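Local atomic coordinates of D-aminoacyl-tRNA deacylase (Archaeoglobus fulgidus, PDB entry 1YQE), a protein that probably hydrolyses D-aminoacyl-tRNAs, releasing the D-amino acid and free tRNA, as a zinc-dependent deacylase of the DtdA family. Residues 102-113 with 141-152; 19-27 with 167-178. All coordinates share one frame; numbering follows the deposited sequence.

Both contacts attach to the mixed eight-stranded sheet, but on opposite sides of the chain's centre; their own centres are 24 Å apart and their nearest atoms about 10 Å. In sequence, interaction 2 brackets interaction 1: the helix 15-24 segment comes first, then 102-113, 141-152 and finally helix 167-182. Interaction 1 joins the loop after strand 88-92 to the loop leading into strand 152-159, and it brings His143 to the bound pyrophosphate. Interaction 2 pairs two helices near strand 6-11, with the side chain of Ile20 about 12 Å from that ligand. Interaction 1 thus borders the pocket through His143, while interaction 2 joins two helices far apart in sequence beside the same sheet.

Interaction 1. Residues 102-113 with 141-152. With POP (pyrophosphate 2-), chain B.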
# COMPACT_ATOMS: atom_id res chain seq x y z
N PHE A 102 4.23 6.38 15.08
CA PHE A 102 4.88 5.13 14.70
C PHE A 102 5.69 5.21 13.42
O PHE A 102 5.45 4.46 12.46
CB PHE A 102 3.83 4.02 14.65
CG PHE A 102 3.16 3.79 15.98
CD1 PHE A 102 3.90 3.35 17.07
CD2 PHE A 102 1.82 4.09 16.16
CE1 PHE A 102 3.32 3.22 18.33
CE2 PHE A 102 1.22 3.96 17.42
CZ PHE A 102 1.98 3.53 18.51
N GLY A 103 6.65 6.12 13.42
CA GLY A 103 7.53 6.29 12.28
C GLY A 103 7.23 7.48 11.40
O GLY A 103 6.11 7.97 11.35
N GLY A 104 8.26 7.95 10.70
CA GLY A 104 8.11 9.07 9.79
C GLY A 104 7.97 10.43 10.44
O GLY A 104 8.23 10.61 11.63
N LYS A 105 7.55 11.40 9.62
CA LYS A 105 7.38 12.78 10.06
C LYS A 105 5.93 13.23 9.91
O LYS A 105 5.18 12.70 9.09
CB LYS A 105 8.27 13.70 9.21
CG LYS A 105 9.74 13.32 9.24
CD LYS A 105 10.55 14.21 8.31
CE LYS A 105 12.04 14.04 8.52
NZ LYS A 105 12.49 12.62 8.36
N PRO A 106 5.51 14.22 10.71
CA PRO A 106 4.13 14.71 10.63
C PRO A 106 3.83 15.27 9.24
O PRO A 106 4.73 15.73 8.55
CB PRO A 106 4.08 15.80 11.70
CG PRO A 106 5.14 15.38 12.68
CD PRO A 106 6.25 14.91 11.78
N TYR A 107 2.56 15.21 8.85
CA TYR A 107 2.12 15.74 7.57
C TYR A 107 3.04 15.43 6.40
O TYR A 107 3.29 16.28 5.54
CB TYR A 107 1.94 17.26 7.68
CG TYR A 107 0.90 17.64 8.71
CD1 TYR A 107 -0.46 17.49 8.45
CD2 TYR A 107 1.28 18.11 9.97
CE1 TYR A 107 -1.42 17.79 9.41
CE2 TYR A 107 0.33 18.41 10.94
CZ TYR A 107 -1.02 18.25 10.65
OH TYR A 107 -1.97 18.54 11.61
N SER A 108 3.55 14.20 6.36
CA SER A 108 4.44 13.76 5.29
C SER A 108 3.87 12.44 4.75
O SER A 108 3.47 11.57 5.52
CB SER A 108 5.85 13.56 5.83
OG SER A 108 6.77 13.32 4.77
N LEU A 109 3.85 12.31 3.43
CA LEU A 109 3.30 11.12 2.79
C LEU A 109 4.30 10.42 1.89
O LEU A 109 5.10 11.06 1.22
CB LEU A 109 2.08 11.51 1.96
CG LEU A 109 0.90 12.21 2.66
CD1 LEU A 109 -0.08 12.74 1.61
CD2 LEU A 109 0.21 11.21 3.59
N ALA A 110 4.25 9.09 1.87
CA ALA A 110 5.14 8.32 1.00
C ALA A 110 4.49 8.26 -0.38
O ALA A 110 3.27 8.36 -0.51
CB ALA A 110 5.33 6.91 1.56
N LYS A 111 5.31 8.12 -1.41
CA LYS A 111 4.81 8.03 -2.77
C LYS A 111 4.08 6.69 -2.94
O LYS A 111 4.67 5.64 -2.74
CB LYS A 111 5.98 8.12 -3.75
CG LYS A 111 5.64 7.94 -5.23
CD LYS A 111 4.93 9.15 -5.81
CE LYS A 111 4.91 9.08 -7.34
NZ LYS A 111 4.23 10.26 -7.95
N PRO A 112 2.79 6.72 -3.30
CA PRO A 112 2.06 5.45 -3.47
C PRO A 112 2.35 4.78 -4.81
O PRO A 112 3.01 5.35 -5.68
CB PRO A 112 0.60 5.88 -3.35
CG PRO A 112 0.61 7.26 -3.93
CD PRO A 112 1.87 7.87 -3.35
N SER A 113 1.86 3.55 -4.97
CA SER A 113 2.03 2.79 -6.21
C SER A 113 0.65 2.20 -6.49
O SER A 113 0.44 0.99 -6.38
CB SER A 113 3.06 1.68 -6.02
OG SER A 113 3.44 1.12 -7.27
N THR A 141 -4.17 5.28 5.02
CA THR A 141 -2.78 5.71 5.09
C THR A 141 -2.46 5.99 6.55
O THR A 141 -3.20 6.70 7.23
CB THR A 141 -2.56 6.99 4.28
OG1 THR A 141 -2.75 6.71 2.89
CG2 THR A 141 -1.16 7.54 4.50
N HIS A 142 -1.37 5.42 7.04
CA HIS A 142 -0.94 5.62 8.42
C HIS A 142 0.43 5.02 8.67
O HIS A 142 0.89 4.14 7.93
CB HIS A 142 -1.94 5.00 9.39
CG HIS A 142 -1.98 3.51 9.34
ND1 HIS A 142 -1.75 2.72 10.45
CD2 HIS A 142 -2.20 2.66 8.31
CE1 HIS A 142 -1.83 1.45 10.10
NE2 HIS A 142 -2.10 1.38 8.81
N HIS A 143 1.08 5.50 9.73
CA HIS A 143 2.40 5.05 10.15
C HIS A 143 3.51 5.33 9.16
O HIS A 143 3.27 5.62 7.99
CB HIS A 143 2.36 3.55 10.48
CG HIS A 143 1.60 3.23 11.73
ND1 HIS A 143 1.48 1.95 12.23
CD2 HIS A 143 0.92 4.03 12.59
CE1 HIS A 143 0.76 1.97 13.34
NE2 HIS A 143 0.41 3.22 13.58
N GLY A 144 4.75 5.24 9.64
CA GLY A 144 5.90 5.47 8.79
C GLY A 144 6.13 4.25 7.92
O GLY A 144 5.42 3.25 8.06
N PRO A 145 7.10 4.28 7.00
CA PRO A 145 7.98 5.43 6.76
C PRO A 145 7.29 6.46 5.85
O PRO A 145 6.57 6.11 4.91
CB PRO A 145 9.19 4.78 6.11
CG PRO A 145 8.54 3.69 5.26
CD PRO A 145 7.50 3.11 6.20
N SER A 146 7.49 7.74 6.14
CA SER A 146 6.87 8.78 5.33
C SER A 146 7.82 9.31 4.27
O SER A 146 7.38 9.80 3.23
CB SER A 146 6.42 9.94 6.22
OG SER A 146 7.52 10.51 6.88
N GLU A 147 9.12 9.19 4.52
CA GLU A 147 10.11 9.70 3.59
C GLU A 147 10.55 8.69 2.54
O GLU A 147 11.69 8.23 2.54
CB GLU A 147 11.32 10.22 4.37
CG GLU A 147 10.94 11.10 5.56
CD GLU A 147 10.00 12.23 5.19
OE1 GLU A 147 10.39 13.11 4.40
OE2 GLU A 147 8.86 12.25 5.70
N ILE A 148 9.63 8.35 1.64
CA ILE A 148 9.90 7.42 0.55
C ILE A 148 9.46 8.11 -0.73
O ILE A 148 8.29 8.49 -0.86
CB ILE A 148 9.11 6.10 0.71
CG1 ILE A 148 9.46 5.43 2.05
CG2 ILE A 148 9.41 5.16 -0.45
CD1 ILE A 148 10.92 4.98 2.18
N SER A 149 10.39 8.29 -1.67
CA SER A 149 10.09 8.97 -2.93
C SER A 149 9.72 8.00 -4.04
O SER A 149 9.01 8.36 -4.98
CB SER A 149 11.30 9.80 -3.38
OG SER A 149 11.50 10.89 -2.51
N LYS A 150 10.23 6.78 -3.96
CA LYS A 150 9.91 5.78 -4.97
C LYS A 150 8.49 5.31 -4.69
O LYS A 150 8.06 5.26 -3.54
CB LYS A 150 10.87 4.59 -4.86
CG LYS A 150 12.21 4.79 -5.54
CD LYS A 150 12.09 4.69 -7.05
CE LYS A 150 13.40 5.07 -7.74
NZ LYS A 150 14.53 4.23 -7.27
N PRO A 151 7.72 4.97 -5.75
CA PRO A 151 6.35 4.51 -5.51
C PRO A 151 6.41 3.29 -4.58
O PRO A 151 7.29 2.45 -4.70
CB PRO A 151 5.87 4.14 -6.91
CG PRO A 151 6.59 5.16 -7.78
CD PRO A 151 7.99 5.15 -7.19
N SER A 152 5.48 3.20 -3.63
CA SER A 152 5.51 2.06 -2.73
C SER A 152 4.18 1.78 -2.04
O SER A 152 3.23 2.54 -2.16
CB SER A 152 6.59 2.26 -1.66
OG SER A 152 6.23 3.28 -0.75
P1 POP B . 4.13 -2.93 13.30
O1 POP B . 3.60 -3.61 14.55
O2 POP B . 5.41 -3.65 12.86
O3 POP B . 4.47 -1.47 13.55
O POP B . 3.07 -3.09 12.02
P2 POP B . 1.65 -2.23 11.87
O4 POP B . 1.36 -1.36 13.06
O5 POP B . 0.52 -3.18 11.66
O6 POP B . 1.88 -1.40 10.51
O HOH W 1 7.48 12.37 2.26
O HOH W 2 6.97 11.20 -0.69
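The imidazole of His143 is sandwiched: Phe102 CB sits over one face, 3.6 Å from the ring centroid, His142 ND1 lies over the opposite face, and pyrophosphate O4 comes in at the edge, 3.4 Å from His143 CE1. The Phe102 ring turns its own edge toward the same imidazole, an offset edge-to-face pair with planes at 64°. Just behind the rings, Gly144 N donates to Phe102 O at 3.0 Å, approaching from above the carbonyl plane.

Farther along, Ser146 OG joins the two loops. It accepts from Lys105 N at 2.9 Å; it also lies unusually close to Glu147 OE2, so that bond is best taken with caution. The hydroxyl of Ser108 donates to the same carboxylate oxygen on its syn side (OG to OE2 2.5 Å). Bending at chi2 (-52°) folds the Glu147 carboxylate back to this spot. Beyond it, Lys111 is held by its backbone: its N donates to Ile148 O at 3.1 Å, and its O accepts from Ser152 N at 2.7 Å. Two irregular loops thus meet beside the pyrophosphate pocket: 141-152 contributes His143, Phe102 packs on that imidazole, and Arg54, Arg79 and Ser81 bind the ligand itself.

Interaction 2. Residues 19-27 with 167-178; sequences NIKDNLLTF and REAAEVVAEAML
This is a helix-helix packing beside the mixed sheet: segment 19-24 of helix 15-24 crosses segment 167-178 of helix 167-182 at -55°, their axes approaching to 8.1 Å. Alanines make the closeness possible. Ala170 CB lies 3.5 Å from Asn19 CB, and one turn on, Ala174 CB is wedged between Asn23 CB and Leu24 CD1, the latter only 3.4 Å away, tighter than usual for two carbons.

On the inner side Ile20 splits its branches: CD1 reaches Val173 CG1, while CG2, anti to the backbone N, meets Met177 SD at 4.0 Å. The same sulfur is approached by Leu24 CD2, and both Leu24 and Met177 also rest on Val8 of strand 6-11.

Past the regular part of the first helix, the turn 24-27 brings Phe27 over the second. Its ring presents an edge to the backbone, with CE1 3.3 Å from Ala174 O, while Leu178 CD2 comes obliquely to CD1 at 3.5 Å. Asn23 O lies over one face of this ring and accepts from both Thr26 N and Thr26 OG1.

Polar groups border the packing. Asn23 crosses Glu171 at about a right angle, its OD1 3.4 Å from Glu171 CG, and its ND2 bonds weakly to Asn19 O. Asn19 OD1 sits above one face of the Arg167 guanidinium, where the N-H groups do not point, and the Asn19 amide nitrogen donates to Trp164 O. Glu171 and Glu175 form salt bridges to Arg130, and Glu175 also to Arg127. Glu171 OE2 and Glu175 OE2 are only 2.5 Å apart, so one acid may hold a proton; the arginines would offset the remaining charge.

No hydrogen bond runs directly between the two segments, which implies that they hold together by apolar contact and close fit.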
# COMPACT_ATOMS: atom_id res chain seq x y z
N ASN A 19 8.73 -15.14 5.80
CA ASN A 19 8.04 -16.23 5.12
C ASN A 19 7.65 -15.82 3.71
O ASN A 19 7.68 -16.65 2.79
CB ASN A 19 6.80 -16.67 5.90
CG ASN A 19 7.15 -17.43 7.17
OD1 ASN A 19 8.09 -18.22 7.19
ND2 ASN A 19 6.38 -17.21 8.23
N ILE A 20 7.29 -14.56 3.53
CA ILE A 20 6.92 -14.06 2.22
C ILE A 20 8.18 -14.13 1.37
O ILE A 20 8.15 -14.58 0.22
CB ILE A 20 6.41 -12.59 2.28
CG1 ILE A 20 5.06 -12.54 3.00
CG2 ILE A 20 6.30 -12.01 0.86
CD1 ILE A 20 4.55 -11.14 3.29
N LYS A 21 9.30 -13.70 1.95
CA LYS A 21 10.58 -13.72 1.26
C LYS A 21 10.94 -15.13 0.80
O LYS A 21 11.31 -15.32 -0.36
CB LYS A 21 11.69 -13.21 2.18
CG LYS A 21 13.04 -13.15 1.48
CD LYS A 21 14.19 -12.98 2.46
CE LYS A 21 14.39 -14.23 3.31
NZ LYS A 21 15.53 -14.08 4.25
N ASP A 22 10.86 -16.10 1.70
CA ASP A 22 11.19 -17.48 1.35
C ASP A 22 10.39 -17.98 0.15
O ASP A 22 10.92 -18.71 -0.69
CB ASP A 22 10.96 -18.42 2.54
CG ASP A 22 11.94 -18.18 3.67
OD1 ASP A 22 13.14 -17.96 3.38
OD2 ASP A 22 11.53 -18.22 4.85
N ASN A 23 9.12 -17.60 0.07
CA ASN A 23 8.28 -18.03 -1.05
C ASN A 23 8.67 -17.32 -2.34
O ASN A 23 8.70 -17.93 -3.41
CB ASN A 23 6.81 -17.78 -0.71
CG ASN A 23 6.27 -18.78 0.30
OD1 ASN A 23 6.14 -19.97 0.01
ND2 ASN A 23 5.97 -18.30 1.50
N LEU A 24 8.97 -16.03 -2.24
CA LEU A 24 9.37 -15.22 -3.39
C LEU A 24 10.68 -15.75 -3.98
O LEU A 24 10.90 -15.66 -5.19
CB LEU A 24 9.55 -13.76 -2.95
CG LEU A 24 8.61 -12.64 -3.41
CD1 LEU A 24 7.19 -13.15 -3.60
CD2 LEU A 24 8.64 -11.52 -2.38
N LEU A 25 11.53 -16.30 -3.12
CA LEU A 25 12.82 -16.83 -3.54
C LEU A 25 12.74 -18.06 -4.44
O LEU A 25 13.70 -18.39 -5.13
CB LEU A 25 13.67 -17.16 -2.31
CG LEU A 25 14.21 -15.97 -1.52
CD1 LEU A 25 14.77 -16.45 -0.19
CD2 LEU A 25 15.28 -15.26 -2.35
N THR A 26 11.59 -18.75 -4.44
CA THR A 26 11.44 -19.93 -5.28
C THR A 26 10.86 -19.60 -6.64
O THR A 26 10.81 -20.45 -7.53
CB THR A 26 10.53 -20.98 -4.61
OG1 THR A 26 9.21 -20.43 -4.47
CG2 THR A 26 11.07 -21.35 -3.24
N PHE A 27 10.43 -18.35 -6.81
CA PHE A 27 9.82 -17.91 -8.07
C PHE A 27 10.81 -17.58 -9.17
O PHE A 27 10.42 -17.39 -10.32
CB PHE A 27 8.93 -16.69 -7.81
CG PHE A 27 7.77 -16.97 -6.89
CD1 PHE A 27 7.01 -15.92 -6.39
CD2 PHE A 27 7.43 -18.27 -6.54
CE1 PHE A 27 5.93 -16.17 -5.55
CE2 PHE A 27 6.35 -18.53 -5.70
CZ PHE A 27 5.60 -17.48 -5.21
N ARG A 167 2.50 -20.23 7.06
CA ARG A 167 3.26 -20.48 5.83
C ARG A 167 2.46 -20.28 4.55
O ARG A 167 2.92 -19.64 3.61
CB ARG A 167 3.83 -21.90 5.85
CG ARG A 167 5.35 -21.98 5.88
CD ARG A 167 5.92 -21.42 7.17
NE ARG A 167 7.33 -21.76 7.33
CZ ARG A 167 8.08 -21.38 8.36
NH1 ARG A 167 7.57 -20.63 9.32
NH2 ARG A 167 9.36 -21.74 8.42
N GLU A 168 1.25 -20.84 4.51
CA GLU A 168 0.42 -20.72 3.32
C GLU A 168 -0.08 -19.30 3.08
O GLU A 168 -0.22 -18.88 1.93
CB GLU A 168 -0.76 -21.67 3.39
CG GLU A 168 -1.68 -21.53 2.19
CD GLU A 168 -2.61 -22.71 2.03
OE1 GLU A 168 -3.06 -23.27 3.06
OE2 GLU A 168 -2.90 -23.07 0.88
N ALA A 169 -0.35 -18.57 4.16
CA ALA A 169 -0.81 -17.19 4.01
C ALA A 169 0.28 -16.41 3.30
O ALA A 169 0.01 -15.62 2.39
CB ALA A 169 -1.11 -16.57 5.39
N ALA A 170 1.53 -16.64 3.70
CA ALA A 170 2.67 -15.96 3.10
C ALA A 170 2.87 -16.38 1.65
O ALA A 170 3.30 -15.59 0.82
CB ALA A 170 3.94 -16.25 3.90
N GLU A 171 2.54 -17.64 1.36
CA GLU A 171 2.68 -18.19 0.02
C GLU A 171 1.63 -17.55 -0.91
O GLU A 171 1.90 -17.28 -2.08
CB GLU A 171 2.52 -19.71 0.08
CG GLU A 171 3.01 -20.47 -1.14
CD GLU A 171 2.11 -20.31 -2.34
OE1 GLU A 171 0.88 -20.27 -2.15
OE2 GLU A 171 2.64 -20.23 -3.47
N VAL A 172 0.44 -17.32 -0.37
CA VAL A 172 -0.63 -16.70 -1.15
C VAL A 172 -0.25 -15.26 -1.46
O VAL A 172 -0.44 -14.78 -2.58
CB VAL A 172 -1.98 -16.75 -0.39
CG1 VAL A 172 -3.01 -15.88 -1.09
CG2 VAL A 172 -2.48 -18.19 -0.33
N VAL A 173 0.31 -14.56 -0.47
CA VAL A 173 0.73 -13.18 -0.67
C VAL A 173 1.84 -13.11 -1.71
O VAL A 173 1.84 -12.24 -2.58
CB VAL A 173 1.25 -12.55 0.65
CG1 VAL A 173 1.99 -11.24 0.34
CG2 VAL A 173 0.10 -12.29 1.59
N ALA A 174 2.80 -14.04 -1.60
CA ALA A 174 3.92 -14.08 -2.54
C ALA A 174 3.43 -14.27 -3.97
O ALA A 174 3.93 -13.62 -4.89
CB ALA A 174 4.89 -15.19 -2.16
N GLU A 175 2.46 -15.16 -4.16
CA GLU A 175 1.93 -15.41 -5.50
C GLU A 175 1.22 -14.17 -6.03
O GLU A 175 1.37 -13.82 -7.20
CB GLU A 175 0.94 -16.58 -5.49
CG GLU A 175 1.59 -17.95 -5.51
CD GLU A 175 0.58 -19.06 -5.69
OE1 GLU A 175 -0.36 -18.89 -6.49
OE2 GLU A 175 0.74 -20.12 -5.05
N ALA A 176 0.45 -13.51 -5.17
CA ALA A 176 -0.26 -12.31 -5.59
C ALA A 176 0.75 -11.23 -5.96
O ALA A 176 0.55 -10.50 -6.93
CB ALA A 176 -1.19 -11.82 -4.48
N MET A 177 1.85 -11.14 -5.21
CA MET A 177 2.88 -10.16 -5.50
C MET A 177 3.52 -10.44 -6.86
O MET A 177 3.76 -9.52 -7.64
CB MET A 177 3.98 -10.17 -4.44
CG MET A 177 3.59 -9.60 -3.10
SD MET A 177 5.05 -9.56 -2.02
CE MET A 177 5.46 -7.85 -2.07
N LEU A 178 3.82 -11.71 -7.13
CA LEU A 178 4.44 -12.05 -8.41
C LEU A 178 3.52 -11.65 -9.56
O LEU A 178 4.00 -11.15 -10.58
CB LEU A 178 4.75 -13.55 -8.48
CG LEU A 178 5.52 -14.01 -9.72
CD1 LEU A 178 6.80 -13.21 -9.88
CD2 LEU A 178 5.83 -15.50 -9.61